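Local coordinates for protein CocE/NonD family hydrolase (Staphylococcus aureus subsp. aureus COL, PDB 3III) that probably hydrolyses ester or amide bonds as a serine hydrolase of the CocE/NonD family with an alpha/beta-hydrolase domain, at residues A[164-169]-A[188-193]; A[171-176]-A[193-198]; A[262-267]-A[290-295]. All coordinates share one frame; numbering follows the deposited sequence.

Interaction 1: A[164-169]-A[188-193]. With PLM (palmitic acid), chain G.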
# COMPACT_ATOMS: atom_id res chain seq x y z
N GLY A 164 -11.56 -11.96 -12.88
CA GLY A 164 -11.36 -10.87 -11.96
C GLY A 164 -10.13 -11.19 -11.09
O GLY A 164 -9.98 -12.31 -10.52
N THR A 165 -9.26 -10.21 -10.92
CA THR A 165 -8.09 -10.38 -10.07
C THR A 165 -8.30 -9.81 -8.69
O THR A 165 -9.12 -8.89 -8.49
CB THR A 165 -6.86 -9.77 -10.71
OG1 THR A 165 -7.11 -8.40 -11.01
CG2 THR A 165 -6.44 -10.53 -12.01
N ASN A 166 -7.60 -10.38 -7.70
CA ASN A 166 -7.88 -10.05 -6.31
C ASN A 166 -6.72 -10.46 -5.45
O ASN A 166 -6.16 -11.54 -5.64
CB ASN A 166 -9.11 -10.87 -5.88
CG ASN A 166 -9.68 -10.49 -4.54
OD1 ASN A 166 -9.10 -9.74 -3.75
ND2 ASN A 166 -10.86 -11.07 -4.23
N GLY A 167 -6.37 -9.64 -4.46
CA GLY A 167 -5.31 -10.00 -3.57
C GLY A 167 -4.61 -8.78 -2.96
O GLY A 167 -4.85 -7.66 -3.38
N VAL A 168 -3.70 -9.06 -2.02
CA VAL A 168 -3.09 -8.04 -1.15
C VAL A 168 -1.60 -7.93 -1.45
O VAL A 168 -0.95 -8.96 -1.74
CB VAL A 168 -3.29 -8.46 0.35
CG1 VAL A 168 -2.67 -7.45 1.30
CG2 VAL A 168 -4.86 -8.60 0.62
N SER A 169 -1.10 -6.71 -1.32
CA SER A 169 0.33 -6.38 -1.31
C SER A 169 0.91 -6.75 -2.69
O SER A 169 0.47 -6.22 -3.69
CB SER A 169 1.04 -7.04 -0.14
OG SER A 169 2.40 -6.63 -0.11
N ALA A 188 -12.78 -7.26 -14.03
CA ALA A 188 -12.87 -6.58 -12.72
C ALA A 188 -11.55 -6.80 -11.96
O ALA A 188 -10.87 -7.82 -12.19
CB ALA A 188 -14.05 -7.14 -11.90
N MSE A 189 -11.22 -5.89 -11.04
CA MSE A 189 -9.99 -6.01 -10.27
C MSE A 189 -10.18 -5.46 -8.87
O MSE A 189 -10.90 -4.45 -8.67
CB MSE A 189 -8.84 -5.25 -10.96
CG MSE A 189 -9.15 -3.80 -11.17
SE MSE A 189 -7.82 -2.85 -12.30
CE MSE A 189 -6.23 -3.11 -11.05
N ILE A 190 -9.52 -6.12 -7.92
CA ILE A 190 -9.56 -5.75 -6.51
C ILE A 190 -8.10 -5.67 -6.00
O ILE A 190 -7.57 -6.63 -5.38
CB ILE A 190 -10.38 -6.73 -5.67
CG1 ILE A 190 -11.79 -6.94 -6.26
CG2 ILE A 190 -10.50 -6.24 -4.20
CD1 ILE A 190 -12.59 -8.00 -5.50
N PRO A 191 -7.40 -4.56 -6.33
CA PRO A 191 -6.07 -4.36 -5.78
C PRO A 191 -6.22 -3.91 -4.32
O PRO A 191 -6.49 -2.73 -4.03
CB PRO A 191 -5.49 -3.25 -6.65
CG PRO A 191 -6.71 -2.50 -7.13
CD PRO A 191 -7.72 -3.55 -7.38
N TRP A 192 -6.11 -4.87 -3.41
CA TRP A 192 -6.37 -4.62 -2.02
C TRP A 192 -5.04 -4.26 -1.34
O TRP A 192 -4.36 -5.12 -0.79
CB TRP A 192 -7.04 -5.84 -1.36
CG TRP A 192 -7.69 -5.48 -0.07
CD1 TRP A 192 -7.09 -5.28 1.14
CD2 TRP A 192 -9.10 -5.26 0.16
NE1 TRP A 192 -8.03 -5.00 2.10
CE2 TRP A 192 -9.26 -4.95 1.54
CE3 TRP A 192 -10.23 -5.30 -0.64
CZ2 TRP A 192 -10.51 -4.66 2.12
CZ3 TRP A 192 -11.46 -5.01 -0.09
CH2 TRP A 192 -11.60 -4.67 1.28
N GLU A 193 -4.73 -2.96 -1.34
CA GLU A 193 -3.45 -2.42 -0.82
C GLU A 193 -2.26 -2.82 -1.71
O GLU A 193 -1.60 -3.85 -1.49
CB GLU A 193 -3.17 -2.78 0.64
CG GLU A 193 -4.24 -2.18 1.60
CD GLU A 193 -3.67 -1.85 2.94
OE1 GLU A 193 -4.11 -2.49 3.93
OE2 GLU A 193 -2.79 -0.96 2.97
C1 PLM G . 4.49 -8.44 1.61
O1 PLM G . 4.21 -8.40 0.41
O2 PLM G . 3.86 -7.70 2.38
C2 PLM G . 5.58 -9.35 2.07
C3 PLM G . 5.64 -9.47 3.58
C4 PLM G . 6.64 -10.50 4.12
C5 PLM G . 6.46 -10.82 5.64
C6 PLM G . 7.72 -11.33 6.39
C7 PLM G . 7.64 -12.62 7.25
C8 PLM G . 7.45 -12.46 8.78
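Thr165 meets both Ala188 and Ile190 through its backbone, and this is the tight part of the contact. Thr165 N donates to Ala188 O at 3.1 Å. Ile190 N donates to Thr165 O at 2.9 Å. The two strands are parallel, with axes 4.6 Å apart at their closest. Asn166 and Ile190 stand side by side on one face, pointing the same way. The amide ND2 of Asn166 packs on Ile190 CD1 at 3.7 Å. The polar ends of Asn166 are taken up elsewhere, by Tyr303 and Gln312. On the other face Thr165 OG1 rests near Met189 CB and is hydrogen-bonded to Gln175 OE1.

Every touching residue is buried, so there is no solvent side; the contrast is between tight and loose bonds. The ladder slackens in the middle, at Gly167: its N to Ile190 O is weak, at 3.4 Å. Trp192 N to Gly167 O recovers a normal length of 3.1 Å. Trp192 O is buried and has no hydrogen-bond partner; the CA of Val168 lies against it. Val168 CG2 meets the Trp192 ring obliquely. Past the strands, Ser169 N bonds to Glu193 O at 2.9 Å, but the Ser169 side chain turns away from the 188-193 segment. Its OG is anti to the backbone N (chi1 -176°) and donates to O1 of a bound palmitic acid at 2.6 Å. The acid is also held by Tyr76, and Ser169 OG is also hydrogen-bonded to His274 NE2.

Ser169 has a strained backbone (phi 63°, psi -119°), follows a strand and sits just before a helix. This is the geometry of the nucleophile elbow of the alpha/beta-hydrolase fold. With His274 and the fatty acid at hand, Ser169 is probably the nucleophile of the active site.

Interaction 2: A[171-176]-A[193-198]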
# COMPACT_ATOMS: atom_id res chain seq x y z
N LEU A 171 0.30 -9.17 -4.54
CA LEU A 171 -0.85 -9.63 -5.28
C LEU A 171 -1.77 -8.49 -5.77
O LEU A 171 -2.65 -8.71 -6.62
CB LEU A 171 -1.63 -10.69 -4.48
CG LEU A 171 -0.91 -12.00 -4.06
CD1 LEU A 171 0.21 -11.84 -3.09
CD2 LEU A 171 -2.01 -12.93 -3.49
N ALA A 172 -1.65 -7.31 -5.15
CA ALA A 172 -2.31 -6.07 -5.59
C ALA A 172 -1.46 -5.30 -6.59
O ALA A 172 -1.98 -4.81 -7.62
CB ALA A 172 -2.67 -5.18 -4.37
N VAL A 173 -0.15 -5.18 -6.32
CA VAL A 173 0.74 -4.42 -7.23
C VAL A 173 0.70 -5.05 -8.64
O VAL A 173 0.61 -4.35 -9.66
CB VAL A 173 2.21 -4.40 -6.74
CG1 VAL A 173 3.14 -3.60 -7.74
CG2 VAL A 173 2.32 -3.86 -5.31
N THR A 174 0.73 -6.38 -8.70
CA THR A 174 0.68 -7.08 -10.00
C THR A 174 -0.63 -6.83 -10.75
O THR A 174 -0.67 -6.96 -11.97
CB THR A 174 0.92 -8.58 -9.86
OG1 THR A 174 0.01 -9.15 -8.90
CG2 THR A 174 2.34 -8.89 -9.43
N GLN A 175 -1.70 -6.50 -10.02
CA GLN A 175 -2.99 -6.13 -10.68
C GLN A 175 -2.91 -4.77 -11.30
O GLN A 175 -3.35 -4.59 -12.41
CB GLN A 175 -4.12 -6.16 -9.70
CG GLN A 175 -4.36 -7.53 -9.06
CD GLN A 175 -5.58 -7.46 -8.14
OE1 GLN A 175 -6.68 -7.14 -8.61
NE2 GLN A 175 -5.39 -7.78 -6.84
N TRP A 176 -2.34 -3.78 -10.60
CA TRP A 176 -2.18 -2.48 -11.25
C TRP A 176 -1.39 -2.67 -12.54
O TRP A 176 -1.72 -2.12 -13.59
CB TRP A 176 -1.43 -1.48 -10.35
CG TRP A 176 -2.14 -1.06 -9.07
CD1 TRP A 176 -1.64 -1.19 -7.80
CD2 TRP A 176 -3.41 -0.39 -8.94
NE1 TRP A 176 -2.54 -0.69 -6.89
CE2 TRP A 176 -3.60 -0.14 -7.56
CE3 TRP A 176 -4.39 0.07 -9.85
CZ2 TRP A 176 -4.76 0.48 -7.06
CZ3 TRP A 176 -5.52 0.73 -9.34
CH2 TRP A 176 -5.69 0.92 -7.96
N GLU A 193 -4.73 -2.96 -1.34
CA GLU A 193 -3.45 -2.42 -0.82
C GLU A 193 -2.26 -2.82 -1.71
O GLU A 193 -1.60 -3.85 -1.49
CB GLU A 193 -3.17 -2.78 0.64
CG GLU A 193 -4.24 -2.18 1.60
CD GLU A 193 -3.67 -1.85 2.94
OE1 GLU A 193 -4.11 -2.49 3.93
OE2 GLU A 193 -2.79 -0.96 2.97
N GLY A 194 -2.01 -1.99 -2.71
CA GLY A 194 -0.80 -2.14 -3.51
C GLY A 194 -0.21 -0.86 -4.07
O GLY A 194 -0.91 -0.06 -4.70
N LEU A 195 1.10 -0.72 -3.90
CA LEU A 195 1.86 0.35 -4.52
C LEU A 195 1.90 0.16 -6.04
O LEU A 195 1.53 -0.87 -6.57
CB LEU A 195 3.29 0.39 -3.96
CG LEU A 195 4.21 -0.83 -4.17
CD1 LEU A 195 4.95 -0.77 -5.45
CD2 LEU A 195 5.19 -0.93 -2.95
N ASN A 196 2.36 1.20 -6.73
CA ASN A 196 2.57 1.09 -8.16
C ASN A 196 3.66 2.02 -8.75
O ASN A 196 3.76 2.15 -9.94
CB ASN A 196 1.24 1.23 -8.87
CG ASN A 196 0.48 2.41 -8.40
OD1 ASN A 196 0.93 3.52 -8.52
ND2 ASN A 196 -0.68 2.16 -7.77
N ASP A 197 4.48 2.62 -7.88
CA ASP A 197 5.63 3.44 -8.25
C ASP A 197 6.75 3.13 -7.28
O ASP A 197 6.81 3.69 -6.21
CB ASP A 197 5.27 4.92 -8.23
CG ASP A 197 6.43 5.85 -8.71
OD1 ASP A 197 7.61 5.41 -8.77
OD2 ASP A 197 6.12 7.06 -8.96
N MSE A 198 7.59 2.18 -7.63
CA MSE A 198 8.57 1.66 -6.69
C MSE A 198 9.50 2.73 -6.19
O MSE A 198 9.85 2.73 -5.01
CB MSE A 198 9.40 0.53 -7.31
CG MSE A 198 8.65 -0.73 -7.42
SE MSE A 198 9.79 -2.20 -8.17
CE MSE A 198 11.01 -2.40 -6.57
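Trp176 reaches from its helix to the 193-198 loop and meets it in two ways. Its indole NE1 donates to Gly194 O at 2.8 Å. The bond is bent, with an N-H...O angle of 130°, and the donor stands well above the carbonyl plane. One face of the same indole carries Asn196. The ND2 of Asn196 lies 3.4 Å above the ring plane, offset toward the rim near CD1 and NE1. The amide is turned almost perpendicular to the ring, with the planes 84° apart. ND2 is also hydrogen-bonded to Gly277 O, so this amide has a second hold from outside the contact.

The helix 170-179 is the one that follows the probable nucleophile serine in the alpha/beta-hydrolase fold. The 193-198 loop leads from strand 186-192 to helix 198-203 and runs beside the first turns of helix 170-179.

Val173 is the other large contributor. Both of its methyl groups press on Leu195 O: CG2 at 3.3 Å and CG1 at 3.4 Å. That carbonyl oxygen is buried and has no hydrogen-bond partner in the model. Val173 CG2 also packs on Leu195 CG at 3.7 Å, where the two side chains cross obliquely. Leu195 N, on the other hand, is bonded to His274 ND1. The close approach of the backbones is made at Gly194, where a CB would point at the helix and collide with Ala172 CB and Val173 N. Its bare CA comes within 4.6 Å of Val173 CA, while Ala172 CB touches Glu193 O at 3.3 Å.

Interaction 3: A[262-267]-A[290-295]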
# COMPACT_ATOMS: atom_id res chain seq x y z
N LEU A 262 -13.13 -1.43 -11.09
CA LEU A 262 -12.10 -1.34 -10.05
C LEU A 262 -12.67 -1.11 -8.65
O LEU A 262 -13.46 -0.21 -8.44
CB LEU A 262 -11.18 -0.14 -10.43
CG LEU A 262 -10.22 0.37 -9.37
CD1 LEU A 262 -9.21 -0.76 -9.04
CD2 LEU A 262 -9.43 1.59 -9.86
N LEU A 263 -12.28 -1.98 -7.72
CA LEU A 263 -12.48 -1.84 -6.30
C LEU A 263 -11.09 -1.78 -5.63
O LEU A 263 -10.39 -2.77 -5.56
CB LEU A 263 -13.35 -3.00 -5.76
CG LEU A 263 -13.50 -3.05 -4.24
CD1 LEU A 263 -14.18 -1.79 -3.64
CD2 LEU A 263 -14.28 -4.31 -3.75
N THR A 264 -10.69 -0.59 -5.17
CA THR A 264 -9.44 -0.38 -4.51
C THR A 264 -9.59 -0.37 -3.03
O THR A 264 -10.55 0.24 -2.50
CB THR A 264 -8.87 0.99 -4.92
OG1 THR A 264 -8.78 1.03 -6.35
CG2 THR A 264 -7.47 1.25 -4.27
N CYS A 265 -8.68 -1.01 -2.31
CA CYS A 265 -8.57 -0.71 -0.87
C CYS A 265 -7.25 0.02 -0.66
O CYS A 265 -6.20 -0.41 -1.16
CB CYS A 265 -8.65 -1.97 -0.00
SG CYS A 265 -8.29 -1.59 1.71
N ALA A 266 -7.34 1.14 0.06
CA ALA A 266 -6.21 1.87 0.66
C ALA A 266 -6.36 1.87 2.18
O ALA A 266 -7.48 1.74 2.70
CB ALA A 266 -6.16 3.33 0.17
N SER A 267 -5.26 2.07 2.90
CA SER A 267 -5.33 2.10 4.34
C SER A 267 -4.48 3.24 4.85
O SER A 267 -3.37 3.44 4.40
CB SER A 267 -4.85 0.79 4.94
OG SER A 267 -4.97 0.79 6.35
N LYS A 290 -15.36 2.71 -10.79
CA LYS A 290 -14.34 2.51 -9.78
C LYS A 290 -14.81 2.95 -8.40
O LYS A 290 -15.58 3.90 -8.27
CB LYS A 290 -13.06 3.20 -10.20
CG LYS A 290 -13.15 4.70 -10.42
CD LYS A 290 -11.72 5.30 -10.60
CE LYS A 290 -11.76 6.77 -10.87
NZ LYS A 290 -10.37 7.37 -11.18
N TRP A 291 -14.35 2.21 -7.39
CA TRP A 291 -14.71 2.44 -5.99
C TRP A 291 -13.48 2.35 -5.14
O TRP A 291 -12.57 1.56 -5.42
CB TRP A 291 -15.73 1.38 -5.54
CG TRP A 291 -17.07 1.59 -6.18
CD1 TRP A 291 -18.14 2.29 -5.67
CD2 TRP A 291 -17.48 1.13 -7.48
NE1 TRP A 291 -19.16 2.30 -6.58
CE2 TRP A 291 -18.78 1.62 -7.70
CE3 TRP A 291 -16.87 0.39 -8.49
CZ2 TRP A 291 -19.50 1.34 -8.87
CZ3 TRP A 291 -17.61 0.11 -9.67
CH2 TRP A 291 -18.89 0.60 -9.84
N LEU A 292 -13.49 3.06 -4.03
CA LEU A 292 -12.39 3.05 -3.09
C LEU A 292 -12.92 2.80 -1.68
O LEU A 292 -13.92 3.41 -1.25
CB LEU A 292 -11.66 4.41 -3.15
CG LEU A 292 -10.60 4.72 -2.11
CD1 LEU A 292 -9.44 3.77 -2.29
CD2 LEU A 292 -10.14 6.24 -2.21
N TYR A 293 -12.25 1.92 -0.95
CA TYR A 293 -12.57 1.68 0.46
C TYR A 293 -11.30 1.96 1.27
O TYR A 293 -10.25 1.37 0.97
CB TYR A 293 -12.98 0.24 0.62
CG TYR A 293 -13.17 -0.23 2.04
CD1 TYR A 293 -14.21 0.22 2.80
CD2 TYR A 293 -12.27 -1.11 2.62
CE1 TYR A 293 -14.36 -0.16 4.14
CE2 TYR A 293 -12.42 -1.55 3.93
CZ TYR A 293 -13.45 -1.08 4.68
OH TYR A 293 -13.55 -1.47 5.98
N VAL A 294 -11.38 2.84 2.26
CA VAL A 294 -10.25 3.20 3.13
C VAL A 294 -10.54 2.90 4.58
O VAL A 294 -11.51 3.40 5.15
CB VAL A 294 -9.81 4.65 2.99
CG1 VAL A 294 -8.41 4.88 3.61
CG2 VAL A 294 -9.80 5.14 1.48
N HIS A 295 -9.61 2.20 5.22
CA HIS A 295 -9.71 1.96 6.66
C HIS A 295 -8.40 2.29 7.37
O HIS A 295 -7.33 2.35 6.72
CB HIS A 295 -10.10 0.51 6.91
CG HIS A 295 -9.05 -0.48 6.52
ND1 HIS A 295 -7.96 -0.74 7.32
CD2 HIS A 295 -8.92 -1.26 5.43
CE1 HIS A 295 -7.21 -1.65 6.73
NE2 HIS A 295 -7.75 -1.97 5.57
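The His295 ring takes Ser267 CB over one face, a CH-pi contact 3.8 Å above the ring plane and offset toward the rim. Cys265 SG comes obliquely to this ring, 3.8 Å from His295 CD2, and to the Tyr293 ring. At the edge of the Trp291 indole, near its plane, lies Leu262 O, 3.5 Å from CE3. His332 stacks on this indole and Trp327 meets it edge-to-face. Ser267 OG is anti to its backbone N (chi1 -177°) and donates to His295 O at 2.9 Å, from above the carbonyl plane; OG is also hydrogen-bonded to Ser269 N.

Five backbone bonds join the parallel strands. Thr264 N to Trp291 O is nearly straight, with an N-H...O angle of 174°, and the bond from His295 N to Ala266 O is weak. On the face opposite the rings, Leu292 CD1 packs on Thr264 CG2 at 3.8 Å and meets Ala266 CB.

Helix 275-284, which connects the two strands in a beta-alpha-beta unit, packs on Ala266, Leu292 and Val294 of that face. Helix 306-319 lies against Leu263, Trp291 and Tyr293 on the ring side, with Arg311 in cation-pi contact with Tyr293. Strands 186-192 and 333-338 flank the pair in the sheet.

From the N terminus, interaction 1 comes first. Strand 162-168 runs into helix 170-179, the chain returns as strand 186-192, and the contact closes this beta-alpha-beta unit. Interaction 2 crosses it, because segment 171-176 lies inside that loop while 193-198 runs on beyond it. It closes the chain between 176 and 193, bringing the start of helix 170-179 against the loop after strand 186-192. The two share Glu193, and Gln175 NE2 of the helix is hydrogen-bonded to Ile190 O. Interaction 3 follows in series and closes a second beta-alpha-beta unit through helix 275-284. Strands 186-192 and 262-267 are neighbours, so both units belong to one sheet. Trp176 also packs on Leu262 and Thr264.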